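Local coordinates for carbohydrate deacetylase Agd3 (Neosartorya fumigata, PDB 6NWZ), which probably removes acetyl groups from the exopolysaccharide galactosaminogalactan as a zinc-binding carbohydrate esterase, and is required for Aspergillus fumigatus biofilm formation, at residues A[326-331]-A[388-393]; A[334-339]-A[394-399]; A[347-352]-A[400-405]. All coordinates share one frame; numbering follows the deposited sequence.

Interaction 1: residues A[326-331]-A[388-393]; sequences GGIEYD and HTFTHE. With ZN (zinc ion), chain L.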
loop_
_atom_site.group_PDB
_atom_site.type_symbol
_atom_site.label_atom_id
_atom_site.label_comp_id
_atom_site.label_asym_id
_atom_site.label_seq_id
_atom_site.Cartn_x
_atom_site.Cartn_y
_atom_site.Cartn_z
ATOM N N GLY A 326 21.104 33.992 -15.134
ATOM C CA GLY A 326 20.338 32.780 -15.305
ATOM C C GLY A 326 20.653 31.785 -14.211
ATOM O O GLY A 326 21.382 32.078 -13.263
ATOM N N GLY A 327 20.089 30.588 -14.350
ATOM C CA GLY A 327 20.288 29.516 -13.398
ATOM C C GLY A 327 21.487 28.656 -13.732
ATOM O O GLY A 327 22.355 29.027 -14.526
ATOM N N ILE A 328 21.531 27.480 -13.109
ATOM C CA ILE A 328 22.633 26.545 -13.311
ATOM C C ILE A 328 22.455 25.851 -14.654
ATOM O O ILE A 328 21.378 25.325 -14.958
ATOM C CB ILE A 328 22.699 25.528 -12.162
ATOM C CG1 ILE A 328 22.895 26.250 -10.830
ATOM C CG2 ILE A 328 23.820 24.530 -12.397
ATOM C CD1 ILE A 328 24.122 27.127 -10.799
ATOM N N GLU A 329 23.515 25.840 -15.458
ATOM C CA GLU A 329 23.449 25.316 -16.813
ATOM C C GLU A 329 24.661 24.440 -17.085
ATOM O O GLU A 329 25.791 24.814 -16.760
ATOM C CB GLU A 329 23.376 26.457 -17.830
ATOM C CG GLU A 329 22.615 26.108 -19.087
ATOM C CD GLU A 329 21.960 27.319 -19.719
ATOM O OE1 GLU A 329 22.640 28.356 -19.875
ATOM O OE2 GLU A 329 20.758 27.232 -20.044
ATOM N N TYR A 330 24.418 23.278 -17.688
ATOM C CA TYR A 330 25.464 22.308 -17.992
ATOM C C TYR A 330 24.930 21.349 -19.048
ATOM O O TYR A 330 23.733 21.326 -19.344
ATOM C CB TYR A 330 25.908 21.549 -16.737
ATOM C CG TYR A 330 24.758 20.900 -16.000
ATOM C CD1 TYR A 330 24.317 19.627 -16.339
ATOM C CD2 TYR A 330 24.100 21.570 -14.975
ATOM C CE1 TYR A 330 23.256 19.036 -15.673
ATOM C CE2 TYR A 330 23.042 20.989 -14.306
ATOM C CZ TYR A 330 22.623 19.724 -14.657
ATOM O OH TYR A 330 21.567 19.148 -13.989
ATOM N N ASP A 331 25.836 20.554 -19.613
ATOM C CA ASP A 331 25.467 19.515 -20.567
ATOM C C ASP A 331 25.316 18.185 -19.841
ATOM O O ASP A 331 26.206 17.777 -19.086
ATOM C CB ASP A 331 26.507 19.395 -21.681
ATOM C CG ASP A 331 26.433 20.537 -22.671
ATOM O OD1 ASP A 331 26.973 21.624 -22.371
ATOM O OD2 ASP A 331 25.831 20.349 -23.748
ATOM N N HIS A 388 13.175 17.975 -4.856
ATOM C CA HIS A 388 13.476 17.078 -5.967
ATOM C C HIS A 388 14.825 17.434 -6.595
ATOM O O HIS A 388 15.036 17.230 -7.795
ATOM C CB HIS A 388 12.352 17.126 -7.003
ATOM C CG HIS A 388 12.359 15.983 -7.971
ATOM N ND1 HIS A 388 12.505 14.670 -7.577
ATOM C CD2 HIS A 388 12.216 15.958 -9.317
ATOM C CE1 HIS A 388 12.463 13.886 -8.641
ATOM N NE2 HIS A 388 12.288 14.644 -9.709
ATOM N N THR A 389 15.741 17.963 -5.771
ATOM C CA THR A 389 17.040 18.533 -6.145
ATOM C C THR A 389 16.897 19.832 -6.932
ATOM O O THR A 389 15.826 20.135 -7.472
ATOM C CB THR A 389 17.903 17.545 -6.935
ATOM O OG1 THR A 389 17.342 17.331 -8.237
ATOM C CG2 THR A 389 18.011 16.228 -6.193
ATOM N N PHE A 390 17.979 20.609 -7.000
ATOM C CA PHE A 390 17.889 21.954 -7.559
ATOM C C PHE A 390 17.776 21.912 -9.080
ATOM O O PHE A 390 16.806 22.417 -9.654
ATOM C CB PHE A 390 19.095 22.786 -7.114
ATOM C CG PHE A 390 18.981 24.251 -7.441
ATOM C CD1 PHE A 390 17.981 25.028 -6.881
ATOM C CD2 PHE A 390 19.886 24.854 -8.299
ATOM C CE1 PHE A 390 17.881 26.379 -7.180
ATOM C CE2 PHE A 390 19.791 26.202 -8.601
ATOM C CZ PHE A 390 18.789 26.964 -8.043
ATOM N N THR A 391 18.746 21.291 -9.749
ATOM C CA THR A 391 18.818 21.312 -11.205
ATOM C C THR A 391 18.338 20.021 -11.851
ATOM O O THR A 391 18.352 19.923 -13.083
ATOM C CB THR A 391 20.253 21.601 -11.660
ATOM O OG1 THR A 391 21.040 20.408 -11.560
ATOM C CG2 THR A 391 20.871 22.663 -10.782
ATOM N N HIS A 392 17.924 19.035 -11.055
ATOM C CA HIS A 392 17.504 17.722 -11.551
ATOM C C HIS A 392 18.660 16.968 -12.205
ATOM O O HIS A 392 18.453 16.154 -13.108
ATOM C CB HIS A 392 16.320 17.841 -12.516
ATOM C CG HIS A 392 15.625 16.543 -12.778
ATOM N ND1 HIS A 392 16.187 15.541 -13.540
ATOM C CD2 HIS A 392 14.418 16.081 -12.375
ATOM C CE1 HIS A 392 15.355 14.517 -13.596
ATOM N NE2 HIS A 392 14.274 14.819 -12.898
ATOM N N GLU A 393 19.885 17.223 -11.746
ATOM C CA GLU A 393 21.047 16.514 -12.269
ATOM C C GLU A 393 20.996 15.045 -11.870
ATOM O O GLU A 393 20.774 14.716 -10.700
ATOM C CB GLU A 393 22.342 17.147 -11.756
ATOM C CG GLU A 393 23.610 16.416 -12.199
ATOM C CD GLU A 393 24.872 17.004 -11.592
ATOM O OE1 GLU A 393 24.757 17.896 -10.726
ATOM O OE2 GLU A 393 25.982 16.576 -11.979
HETATM ZN ZN ZN L . 12.215 14.145 -11.880
#

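Interaction 2: residues A[334-339]-A[394-399]; sequences PDTPLE and EQNNAT. With NAG (2-acetamido-2-deoxy-beta-D-glucopyranose), chain B.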
loop_
_atom_site.group_PDB
_atom_site.type_symbol
_atom_site.label_atom_id
_atom_site.label_comp_id
_atom_site.label_asym_id
_atom_site.label_seq_id
_atom_site.Cartn_x
_atom_site.Cartn_y
_atom_site.Cartn_z
ATOM N N PRO A 334 25.473 11.139 -21.126
ATOM C CA PRO A 334 24.599 9.998 -21.427
ATOM C C PRO A 334 24.327 9.182 -20.172
ATOM O O PRO A 334 25.199 9.019 -19.315
ATOM C CB PRO A 334 25.401 9.199 -22.461
ATOM C CG PRO A 334 26.335 10.197 -23.075
ATOM C CD PRO A 334 26.680 11.155 -21.971
ATOM N N ASP A 335 23.101 8.676 -20.064
ATOM C CA ASP A 335 22.700 7.968 -18.857
ATOM C C ASP A 335 23.552 6.723 -18.649
ATOM O O ASP A 335 23.827 5.971 -19.588
ATOM C CB ASP A 335 21.224 7.578 -18.920
ATOM C CG ASP A 335 20.314 8.773 -19.084
ATOM O OD1 ASP A 335 20.626 9.836 -18.507
ATOM O OD2 ASP A 335 19.301 8.656 -19.805
ATOM N N THR A 336 23.979 6.521 -17.408
ATOM C CA THR A 336 24.659 5.297 -17.038
ATOM C C THR A 336 23.681 4.128 -17.094
ATOM O O THR A 336 22.463 4.327 -17.103
ATOM C CB THR A 336 25.245 5.422 -15.634
ATOM O OG1 THR A 336 24.184 5.372 -14.671
ATOM C CG2 THR A 336 25.991 6.740 -15.486
ATOM N N PRO A 337 24.184 2.895 -17.153
ATOM C CA PRO A 337 23.291 1.743 -17.008
ATOM C C PRO A 337 22.516 1.836 -15.703
ATOM O O PRO A 337 22.991 2.398 -14.715
ATOM C CB PRO A 337 24.248 0.546 -17.007
ATOM C CG PRO A 337 25.434 1.022 -17.765
ATOM C CD PRO A 337 25.569 2.483 -17.441
ATOM N N LEU A 338 21.297 1.303 -15.717
ATOM C CA LEU A 338 20.508 1.260 -14.495
ATOM C C LEU A 338 21.267 0.486 -13.421
ATOM O O LEU A 338 22.044 -0.428 -13.714
ATOM C CB LEU A 338 19.146 0.615 -14.764
ATOM C CG LEU A 338 17.952 1.085 -13.927
ATOM C CD1 LEU A 338 17.524 2.483 -14.330
ATOM C CD2 LEU A 338 16.783 0.127 -14.051
ATOM N N GLU A 339 21.055 0.880 -12.164
ATOM C CA GLU A 339 21.713 0.257 -11.010
ATOM C C GLU A 339 23.233 0.406 -11.057
ATOM O O GLU A 339 23.959 -0.399 -10.472
ATOM C CB GLU A 339 21.349 -1.229 -10.874
ATOM C CG GLU A 339 19.917 -1.612 -11.248
ATOM C CD GLU A 339 18.877 -1.015 -10.329
ATOM O OE1 GLU A 339 17.702 -0.947 -10.743
ATOM O OE2 GLU A 339 19.233 -0.616 -9.198
ATOM N N GLU A 394 21.200 14.168 -12.848
ATOM C CA GLU A 394 21.287 12.740 -12.577
ATOM C C GLU A 394 22.563 12.441 -11.801
ATOM O O GLU A 394 23.639 12.952 -12.122
ATOM C CB GLU A 394 21.260 11.956 -13.887
ATOM C CG GLU A 394 20.427 12.623 -14.974
ATOM C CD GLU A 394 19.125 11.900 -15.253
ATOM O OE1 GLU A 394 19.159 10.661 -15.400
ATOM O OE2 GLU A 394 18.071 12.570 -15.329
ATOM N N GLN A 395 22.441 11.604 -10.773
ATOM C CA GLN A 395 23.505 11.433 -9.794
ATOM C C GLN A 395 24.125 10.042 -9.809
ATOM O O GLN A 395 24.906 9.721 -8.907
ATOM C CB GLN A 395 22.975 11.754 -8.398
ATOM C CG GLN A 395 22.277 13.097 -8.314
ATOM C CD GLN A 395 21.701 13.364 -6.945
ATOM O OE1 GLN A 395 21.908 12.588 -6.013
ATOM N NE2 GLN A 395 20.970 14.466 -6.814
ATOM N N ASN A 396 23.808 9.213 -10.808
ATOM C CA ASN A 396 24.377 7.868 -10.852
ATOM C C ASN A 396 25.897 7.896 -10.953
ATOM O O ASN A 396 26.570 7.003 -10.425
ATOM C CB ASN A 396 23.791 7.085 -12.026
ATOM C CG ASN A 396 22.440 6.486 -11.707
ATOM O OD1 ASN A 396 21.892 6.714 -10.630
ATOM N ND2 ASN A 396 21.894 5.715 -12.641
ATOM N N ASN A 397 26.452 8.911 -11.626
ATOM C CA ASN A 397 27.889 9.037 -11.846
ATOM C C ASN A 397 28.390 10.424 -11.453
ATOM O O ASN A 397 29.502 10.808 -11.829
ATOM C CB ASN A 397 28.229 8.736 -13.310
ATOM C CG ASN A 397 29.704 8.411 -13.532
ATOM O OD1 ASN A 397 30.452 8.140 -12.594
ATOM N ND2 ASN A 397 30.118 8.434 -14.794
ATOM N N ALA A 398 27.590 11.182 -10.707
ATOM C CA ALA A 398 27.953 12.536 -10.327
ATOM C C ALA A 398 28.933 12.524 -9.157
ATOM O O ALA A 398 29.155 11.504 -8.500
ATOM C CB ALA A 398 26.708 13.345 -9.968
ATOM N N THR A 399 29.521 13.687 -8.898
ATOM C CA THR A 399 30.485 13.855 -7.825
ATOM C C THR A 399 29.793 14.284 -6.536
ATOM O O THR A 399 28.632 14.698 -6.528
ATOM C CB THR A 399 31.534 14.893 -8.208
ATOM O OG1 THR A 399 30.876 16.131 -8.503
ATOM C CG2 THR A 399 32.311 14.439 -9.422
HETATM C C1 NAG B . 31.470 8.153 -15.194
HETATM C C2 NAG B . 31.461 7.672 -16.651
HETATM C C3 NAG B . 32.886 7.504 -17.171
HETATM C C4 NAG B . 33.685 8.782 -16.960
HETATM C C5 NAG B . 33.641 9.165 -15.485
HETATM C C6 NAG B . 34.357 10.460 -15.179
HETATM C C7 NAG B . 29.428 6.372 -17.106
HETATM C C8 NAG B . 28.829 5.001 -17.194
HETATM N N2 NAG B . 30.723 6.426 -16.779
HETATM O O3 NAG B . 32.848 7.171 -18.554
HETATM O O4 NAG B . 35.036 8.580 -17.361
HETATM O O5 NAG B . 32.275 9.337 -15.078
HETATM O O6 NAG B . 33.958 11.498 -16.063
HETATM O O7 NAG B . 28.770 7.386 -17.320
HETATM O O HOH W 1 20.261 3.305 -11.973
#

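Interaction 3: residues A[347-352]-A[400-405]; sequences GTDLWP and YADVFK. With NAG (2-acetamido-2-deoxy-beta-D-glucopyranose), chain B.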
loop_
_atom_site.group_PDB
_atom_site.type_symbol
_atom_site.label_atom_id
_atom_site.label_comp_id
_atom_site.label_asym_id
_atom_site.label_seq_id
_atom_site.Cartn_x
_atom_site.Cartn_y
_atom_site.Cartn_z
ATOM N N GLY A 347 34.410 10.572 -10.925
ATOM C CA GLY A 347 33.451 11.487 -11.509
ATOM C C GLY A 347 34.064 12.843 -11.819
ATOM O O GLY A 347 35.204 13.150 -11.462
ATOM N N THR A 348 33.270 13.673 -12.499
ATOM C CA THR A 348 33.682 15.021 -12.871
ATOM C C THR A 348 32.552 16.000 -12.589
ATOM O O THR A 348 31.387 15.715 -12.881
ATOM C CB THR A 348 34.077 15.102 -14.352
ATOM O OG1 THR A 348 35.045 14.087 -14.641
ATOM C CG2 THR A 348 34.671 16.465 -14.674
ATOM N N ASP A 349 32.901 17.153 -12.024
ATOM C CA ASP A 349 31.899 18.161 -11.707
ATOM C C ASP A 349 31.263 18.704 -12.984
ATOM O O ASP A 349 31.945 18.940 -13.986
ATOM C CB ASP A 349 32.527 19.306 -10.907
ATOM C CG ASP A 349 33.130 18.843 -9.589
ATOM O OD1 ASP A 349 32.649 17.836 -9.032
ATOM O OD2 ASP A 349 34.085 19.489 -9.105
ATOM N N LEU A 350 29.941 18.889 -12.948
ATOM C CA LEU A 350 29.228 19.543 -14.037
ATOM C C LEU A 350 28.786 20.959 -13.708
ATOM O O LEU A 350 28.539 21.741 -14.632
ATOM C CB LEU A 350 27.992 18.726 -14.444
ATOM C CG LEU A 350 28.226 17.304 -14.954
ATOM C CD1 LEU A 350 26.953 16.761 -15.577
ATOM C CD2 LEU A 350 29.371 17.260 -15.949
ATOM N N TRP A 351 28.690 21.308 -12.429
ATOM C CA TRP A 351 28.190 22.619 -12.047
ATOM C C TRP A 351 29.147 23.717 -12.508
ATOM O O TRP A 351 30.367 23.518 -12.509
ATOM C CB TRP A 351 28.002 22.696 -10.532
ATOM C CG TRP A 351 26.654 22.228 -10.067
ATOM C CD1 TRP A 351 26.098 20.999 -10.269
ATOM C CD2 TRP A 351 25.697 22.982 -9.314
ATOM N NE1 TRP A 351 24.852 20.945 -9.696
ATOM C CE2 TRP A 351 24.583 22.149 -9.101
ATOM C CE3 TRP A 351 25.674 24.282 -8.801
ATOM C CZ2 TRP A 351 23.458 22.573 -8.397
ATOM C CZ3 TRP A 351 24.558 24.701 -8.104
ATOM C CH2 TRP A 351 23.464 23.850 -7.908
ATOM N N PRO A 352 28.627 24.874 -12.919
ATOM C CA PRO A 352 29.506 26.014 -13.191
ATOM C C PRO A 352 30.290 26.389 -11.946
ATOM O O PRO A 352 29.781 26.331 -10.824
ATOM C CB PRO A 352 28.535 27.128 -13.600
ATOM C CG PRO A 352 27.327 26.411 -14.088
ATOM C CD PRO A 352 27.224 25.173 -13.240
ATOM N N TYR A 400 30.536 14.195 -5.430
ATOM C CA TYR A 400 30.039 14.733 -4.169
ATOM C C TYR A 400 29.766 16.229 -4.284
ATOM O O TYR A 400 28.737 16.717 -3.800
ATOM C CB TYR A 400 31.039 14.451 -3.046
ATOM C CG TYR A 400 30.647 15.030 -1.700
ATOM C CD1 TYR A 400 30.910 16.359 -1.388
ATOM C CD2 TYR A 400 30.020 14.249 -0.740
ATOM C CE1 TYR A 400 30.552 16.893 -0.171
ATOM C CE2 TYR A 400 29.663 14.777 0.488
ATOM C CZ TYR A 400 29.934 16.102 0.765
ATOM O OH TYR A 400 29.588 16.650 1.978
ATOM N N ALA A 401 30.675 16.971 -4.921
ATOM C CA ALA A 401 30.512 18.419 -5.031
ATOM C C ALA A 401 29.249 18.783 -5.800
ATOM O O ALA A 401 28.547 19.735 -5.437
ATOM C CB ALA A 401 31.739 19.037 -5.699
ATOM N N ASP A 402 28.946 18.047 -6.873
ATOM C CA ASP A 402 27.731 18.320 -7.633
ATOM C C ASP A 402 26.493 18.039 -6.791
ATOM O O ASP A 402 25.592 18.881 -6.686
ATOM C CB ASP A 402 27.703 17.486 -8.918
ATOM C CG ASP A 402 28.557 18.079 -10.031
ATOM O OD1 ASP A 402 29.125 19.178 -9.845
ATOM O OD2 ASP A 402 28.656 17.439 -11.101
ATOM N N VAL A 403 26.440 16.860 -6.168
ATOM C CA VAL A 403 25.240 16.479 -5.435
ATOM C C VAL A 403 25.065 17.341 -4.193
ATOM O O VAL A 403 23.933 17.656 -3.807
ATOM C CB VAL A 403 25.284 14.979 -5.091
ATOM C CG1 VAL A 403 23.990 14.560 -4.421
ATOM C CG2 VAL A 403 25.521 14.162 -6.351
ATOM N N PHE A 404 26.168 17.745 -3.555
ATOM C CA PHE A 404 26.067 18.615 -2.385
ATOM C C PHE A 404 25.360 19.917 -2.733
ATOM O O PHE A 404 24.527 20.407 -1.961
ATOM C CB PHE A 404 27.456 18.901 -1.814
ATOM C CG PHE A 404 27.431 19.606 -0.481
ATOM C CD1 PHE A 404 27.247 20.979 -0.403
ATOM C CD2 PHE A 404 27.593 18.893 0.694
ATOM C CE1 PHE A 404 27.221 21.623 0.819
ATOM C CE2 PHE A 404 27.570 19.533 1.918
ATOM C CZ PHE A 404 27.383 20.899 1.980
ATOM N N LYS A 405 25.687 20.496 -3.889
ATOM C CA LYS A 405 24.995 21.696 -4.335
ATOM C C LYS A 405 23.583 21.390 -4.822
ATOM O O LYS A 405 22.688 22.230 -4.678
ATOM C CB LYS A 405 25.812 22.393 -5.425
ATOM C CG LYS A 405 27.151 22.921 -4.922
ATOM C CD LYS A 405 27.829 23.833 -5.930
ATOM C CE LYS A 405 28.489 23.045 -7.050
ATOM N NZ LYS A 405 29.637 22.216 -6.582
HETATM C C1 NAG B . 31.470 8.153 -15.194
HETATM C C2 NAG B . 31.461 7.672 -16.651
HETATM C C3 NAG B . 32.886 7.504 -17.171
HETATM C C4 NAG B . 33.685 8.782 -16.960
HETATM C C5 NAG B . 33.641 9.165 -15.485
HETATM C C6 NAG B . 34.357 10.460 -15.179
HETATM C C7 NAG B . 29.428 6.372 -17.106
HETATM C C8 NAG B . 28.829 5.001 -17.194
HETATM N N2 NAG B . 30.723 6.426 -16.779
HETATM O O3 NAG B . 32.848 7.171 -18.554
HETATM O O4 NAG B . 35.036 8.580 -17.361
HETATM O O5 NAG B . 32.275 9.337 -15.078
HETATM O O6 NAG B . 33.958 11.498 -16.063
HETATM O O7 NAG B . 28.770 7.386 -17.320
#

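Interaction 1: residues A[326-331]-A[388-393]
Tyr330 and Thr391 make the polar link between these two loops. Tyr330 OH donates a hydrogen bond to Thr391 OG1 (2.8 Å). The hydroxyl oxygen of Thr391 meets the edge of the phenol ring, near its plane. The Thr391 rotamer (chi1 79°) sends OG1 to the Tyr330 hydroxyl and CG2 to Ile328. Thr391 OG1 is also hydrogen-bonded to Glu406 OE1 in helix 400-417, so two partners hold it. The phenol end of Tyr330 also packs on Glu393 CB.

The apolar contacts lie next to this bond. Thr391 CG2 rests on Ile328 CB (3.7 Å). Ile328 CG1 meets Phe390 CE2 at the ring edge, in plane (3.8 Å), and these two side chains cross at about a right angle. Phe390 also packs on Asn410 and Trp413 of helix 400-417.

Of the two segments, only 388-393 binds the metal. His388 NE2 binds zinc at 2.2 Å and His392 NE2 binds it at 2.4 Å. Asp256 contributes the third protein ligand. The sequence from His388 to His392 matches the H(S/T)xxH motif of family 4 carbohydrate esterases, where an Asp-His-His triad holds the metal.

Thr391 directly precedes the ligand His392. Its two polar bonds and its methyl contact probably restrain the backbone just before His392. Segment 326-331 touches this neighbour of a ligand but supplies no metal-binding atom, consistent with a second-shell position.

Interaction 2: residues A[334-339]-A[394-399]
Thr336 packs against Asn396 and Asn397 in the tighter part of this surface contact. Asn396 ND2 donates to Thr336 OG1 (3.1 Å, 152°), and the oxygen lies nearly in the amide plane. Thr336 OG1 in turn donates to Pro337 O, from above the carbonyl plane. The other end of the amide is held too, since Asn396 OD1 is hydrogen-bonded to Gly437 N. Thr336 CG2, the other branch, meets Asn397 CB at 3.7 Å.

On the outer side, Asn397 ND2 carries a covalently attached NAG, and Asn397-Ala398-Thr399 forms the N-glycosylation sequon. The acetyl oxygen NAG O7 comes within 3.4 Å of Thr336 CG2.

Two other places are looser. One water accepts from both Glu339 N (2.6 Å) and Asn396 ND2 (3.0 Å), bridging Asn396 to the backbone of Glu339. Asn396 ND2 thus gives bonds to both Thr336 OG1 and the water. Elsewhere, the exposed Asp335 OD1 faces Glu394 OE1 at 3.5 Å. The two carboxylate planes are 26° apart. Both residues belong to a zinc site separate from the one at His388 and His392. The cation probably offsets the repulsion between these like charges, so here the metal, rather than a direct bond, would tie the loops together.

Interaction 3: residues A[347-352]-A[400-405]
Asp402 lies in the first turn of helix 400-417, which is N-capped by Thr399, and its carboxylate grips the backbone of the loop 347-352. Leu350 N donates to the syn lone pair of Asp402 OD2 (2.7 Å, 157°). Trp351 N makes a weak, fairly straight bond to Asp402 OD1 (3.4 Å). One carboxylate thus engages two consecutive amides. Beside it, Asp349 OD1 touches Ala401 CB (3.7 Å).

Trp351 and Lys405 run past each other in opposite directions. Lys405 CB stands over one face of the six-membered ring of Trp351 in a CH-pi contact, 3.6 Å from the centroid. Lys405 bends at chi3 (-78°) and chi4 (-66°). This wraps its chain past the indole, with CE 3.5 Å from Trp351 CB, to where NZ donates to Ala401 O (2.9 Å) from above the carbonyl plane.

Further out, Trp351 NE1 is hydrogen-bonded to Glu406 OE1 and weakly to Glu393 OE1. Phe409 meets the indole edge-to-face. Thr399 OG1 accepts from Asp402 N and also bonds Asp349 OD1, so the cap residue positions both sides of the contact.

At the outer end the loop reaches the glycan carried by Asn397, where Thr348 OG1 and NAG O6 share a hydrogen bond of 3.1 Å.

Overall arrangement
After helix 317-321 the chain enters a long loop containing 326-331, 334-339 and 347-352. It then passes helices 362-366, 369-375 and 377-380 and strand 384-387. The stretch 388-399 and the start of helix 400-417 meet the three loop segments in the same order. Interactions 1, 2 and 3 close loops with 56, 54 and 47 residues between their segments. Each pair crosses, since the segments alternate along the chain. The contacts also touch one another: Thr389 of interaction 1 packs on Gln395 of interaction 2, and Tyr330 of interaction 1 lies against Leu350 of interaction 3. Together they tie the long loop to the connection after strand 384-387 and to the first turns of helix 400-417.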